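2,3-dimethylmalate lyase (Aspergillus niger, PDB 3FA4) is a TIM-barrel protein of the phosphoenolpyruvate phosphomutase family and carries a bound magnesium ion. Local coordinates at residues A41-G46 against I237-A242. Numbering follows the deposited sequence.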
ATOM      1  N   ALA B  41      -0.691 -23.370  14.227  1.00 36.19           N
ATOM      2  CA  ALA B  41      -1.652 -22.712  13.360  1.00 35.52           C
ATOM      3  C   ALA B  41      -1.941 -21.365  13.982  1.00 35.19           C
ATOM      4  O   ALA B  41      -1.865 -21.230  15.193  1.00 34.98           O
ATOM      5  CB  ALA B  41      -2.930 -23.542  13.264  1.00 35.29           C
ATOM      6  N   LEU B  42      -2.246 -20.359  13.159  1.00 35.87           N
ATOM      7  CA  LEU B  42      -2.626 -19.080  13.684  1.00 34.40           C
ATOM      8  C   LEU B  42      -3.925 -18.643  12.994  1.00 35.39           C
ATOM      9  O   LEU B  42      -4.306 -19.167  11.944  1.00 35.67           O
ATOM     10  CB  LEU B  42      -1.541 -18.056  13.441  1.00 34.31           C
ATOM     11  CG  LEU B  42      -0.093 -18.291  13.807  1.00 34.67           C
ATOM     12  CD1 LEU B  42       0.777 -17.342  13.022  1.00 30.72           C
ATOM     13  CD2 LEU B  42       0.145 -18.221  15.375  1.00 34.40           C
ATOM     14  N   TYR B  43      -4.615 -17.691  13.613  1.00 34.30           N
ATOM     15  CA  TYR B  43      -5.820 -17.173  13.053  1.00 33.77           C
ATOM     16  C   TYR B  43      -5.639 -15.680  12.990  1.00 33.43           C
ATOM     17  O   TYR B  43      -5.479 -15.092  14.034  1.00 33.41           O
ATOM     18  CB  TYR B  43      -7.060 -17.548  13.935  1.00 33.08           C
ATOM     19  CG  TYR B  43      -8.291 -16.840  13.530  1.00 30.03           C
ATOM     20  CD1 TYR B  43      -8.905 -17.082  12.288  1.00 27.21           C
ATOM     21  CD2 TYR B  43      -8.797 -15.847  14.327  1.00 32.71           C
ATOM     22  CE1 TYR B  43     -10.033 -16.372  11.874  1.00 30.18           C
ATOM     23  CE2 TYR B  43      -9.923 -15.094  13.912  1.00 30.67           C
ATOM     24  CZ  TYR B  43     -10.514 -15.352  12.710  1.00 30.57           C
ATOM     25  OH  TYR B  43     -11.612 -14.612  12.399  1.00 33.56           O
ATOM     26  N   MET B  44      -5.723 -15.074  11.796  1.00 32.88           N
ATOM     27  CA  MET B  44      -5.728 -13.607  11.693  1.00 33.99           C
ATOM     28  C   MET B  44      -7.070 -13.068  11.894  1.00 35.32           C
ATOM     29  O   MET B  44      -7.938 -13.216  11.019  1.00 37.61           O
ATOM     30  CB  MET B  44      -5.238 -13.134  10.334  1.00 33.04           C
ATOM     31  CG  MET B  44      -5.031 -11.669  10.285  1.00 33.94           C
ATOM     32  SD  MET B  44      -4.713 -11.027   8.657  1.00 35.61           S
ATOM     33  CE  MET B  44      -6.425 -10.712   8.079  1.00 34.89           C
ATOM     34  N   THR B  45      -7.274 -12.388  13.009  1.00 36.09           N
ATOM     35  CA  THR B  45      -8.571 -11.801  13.300  1.00 37.18           C
ATOM     36  C   THR B  45      -8.770 -10.466  12.561  1.00 37.47           C
ATOM     37  O   THR B  45      -7.852  -9.621  12.510  1.00 38.12           O
ATOM     38  CB  THR B  45      -8.712 -11.591  14.834  1.00 37.54           C
ATOM     39  OG1 THR B  45      -9.757 -10.661  15.126  1.00 37.30           O
ATOM     40  CG2 THR B  45      -7.421 -11.013  15.450  1.00 39.51           C
ATOM     41  N   GLY B  46      -9.965 -10.235  12.016  1.00 36.57           N
ATOM     42  CA  GLY B  46     -10.211  -9.013  11.305  1.00 35.23           C
ATOM     43  C   GLY B  46     -10.517  -7.924  12.320  1.00 35.14           C
ATOM     44  O   GLY B  46     -10.253  -6.791  12.056  1.00 34.45           O
ATOM     45  N   ILE B 237     -10.597 -21.683  17.085  1.00 35.51           N
ATOM     46  CA  ILE B 237      -9.929 -20.385  16.933  1.00 33.69           C
ATOM     47  C   ILE B 237     -10.249 -19.599  18.143  1.00 33.83           C
ATOM     48  O   ILE B 237     -11.229 -19.866  18.761  1.00 34.90           O
ATOM     49  CB  ILE B 237     -10.266 -19.620  15.571  1.00 33.90           C
ATOM     50  CG1 ILE B 237     -11.747 -19.186  15.497  1.00 31.86           C
ATOM     51  CG2 ILE B 237      -9.763 -20.454  14.352  1.00 30.44           C
ATOM     52  CD1 ILE B 237     -12.070 -18.371  14.308  1.00 32.06           C
ATOM     53  N   PHE B 238      -9.367 -18.701  18.557  1.00 34.73           N
ATOM     54  CA  PHE B 238      -9.597 -17.901  19.714  1.00 34.61           C
ATOM     55  C   PHE B 238      -9.184 -16.520  19.361  1.00 35.04           C
ATOM     56  O   PHE B 238      -8.102 -16.139  19.753  1.00 37.35           O
ATOM     57  CB  PHE B 238      -8.730 -18.318  20.939  1.00 34.87           C
ATOM     58  CG  PHE B 238      -8.754 -19.784  21.275  1.00 34.56           C
ATOM     59  CD1 PHE B 238      -7.826 -20.662  20.706  1.00 35.15           C
ATOM     60  CD2 PHE B 238      -9.640 -20.282  22.230  1.00 34.65           C
ATOM     61  CE1 PHE B 238      -7.838 -21.996  21.030  1.00 29.73           C
ATOM     62  CE2 PHE B 238      -9.640 -21.626  22.551  1.00 33.69           C
ATOM     63  CZ  PHE B 238      -8.737 -22.461  21.953  1.00 33.21           C
ATOM     64  N   PRO B 239     -10.046 -15.729  18.693  1.00 35.57           N
ATOM     65  CA  PRO B 239      -9.679 -14.455  18.118  1.00 35.00           C
ATOM     66  C   PRO B 239      -9.118 -13.391  19.081  1.00 35.86           C
ATOM     67  O   PRO B 239      -8.432 -12.431  18.656  1.00 35.36           O
ATOM     68  CB  PRO B 239     -11.025 -13.964  17.517  1.00 35.65           C
ATOM     69  CG  PRO B 239     -11.863 -15.121  17.359  1.00 33.75           C
ATOM     70  CD  PRO B 239     -11.470 -16.056  18.422  1.00 35.46           C
ATOM     71  N   PHE B 240      -9.470 -13.504  20.364  1.00 37.19           N
ATOM     72  CA  PHE B 240      -8.950 -12.603  21.427  1.00 37.03           C
ATOM     73  C   PHE B 240      -7.789 -13.104  22.321  1.00 36.06           C
ATOM     74  O   PHE B 240      -7.459 -12.474  23.299  1.00 35.97           O
ATOM     75  CB  PHE B 240     -10.091 -12.180  22.291  1.00 38.43           C
ATOM     76  CG  PHE B 240     -10.742 -10.992  21.805  1.00 41.65           C
ATOM     77  CD1 PHE B 240     -11.480 -11.042  20.614  1.00 45.68           C
ATOM     78  CD2 PHE B 240     -10.631  -9.821  22.508  1.00 43.80           C
ATOM     79  CE1 PHE B 240     -12.073  -9.916  20.097  1.00 45.20           C
ATOM     80  CE2 PHE B 240     -11.209  -8.688  22.040  1.00 43.89           C
ATOM     81  CZ  PHE B 240     -11.946  -8.723  20.816  1.00 44.72           C
ATOM     82  N   ALA B 241      -7.137 -14.197  21.972  1.00 36.51           N
ATOM     83  CA  ALA B 241      -6.091 -14.760  22.834  1.00 36.76           C
ATOM     84  C   ALA B 241      -4.961 -13.770  23.115  1.00 37.41           C
ATOM     85  O   ALA B 241      -4.394 -13.773  24.183  1.00 38.60           O
ATOM     86  CB  ALA B 241      -5.529 -16.072  22.217  1.00 37.87           C
ATOM     87  N   ALA B 242      -4.698 -12.867  22.164  1.00 38.23           N
ATOM     88  CA  ALA B 242      -3.598 -11.915  22.200  1.00 36.00           C
ATOM     89  C   ALA B 242      -4.102 -10.516  22.489  1.00 35.81           C
ATOM     90  O   ALA B 242      -3.486  -9.760  23.255  1.00 35.28           O
ATOM     91  CB  ALA B 242      -2.848 -11.955  20.837  1.00 35.13           C
TER
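Tyr-43 faces Ile-237, with 6.5 Å between their CA atoms, and Thr-45 faces Pro-239, yet no hydrogen bond joins the two segments. Strand 20-25 runs between strands 42-44 and 235-238 in the parallel sheet, so the contact is made mostly by side chains. With CG of Tyr-43 anti to the backbone N (chi1 170°), the ring reaches across to Ile-237. CD1 of Ile-237 sits over one face of the Tyr-43 ring, 3.7 Å from its centroid and 10° off the normal. This is a CH-pi contact. CB and CG of Tyr-43 also rest on CG2 of Ile-237. Pro-239 approaches the ring obliquely, on the same side as Ile-237, with CB 3.9 Å from CE2 of Tyr-43. Further along, CG2 of Thr-45 lies 3.6 Å from the carbonyl O of Pro-239. OG1 of Thr-45 turns to the backbone just after its own segment, where it N-caps the following helix through the N of Gly-48. A type I turn from Phe-238 to Ala-241 carries Pro-239, closed by a 3.1 Å bond from Ala-241 N to Phe-238 O. The contact is buried and mainly apolar. The Tyr-43 OH is hydrogen-bonded to His-113 NE2, and the side chain lies about 6 Å from the bound magnesium ion. Apolar packing and this bond together hold the ring beside the metal site, with its buried hydroxyl satisfied.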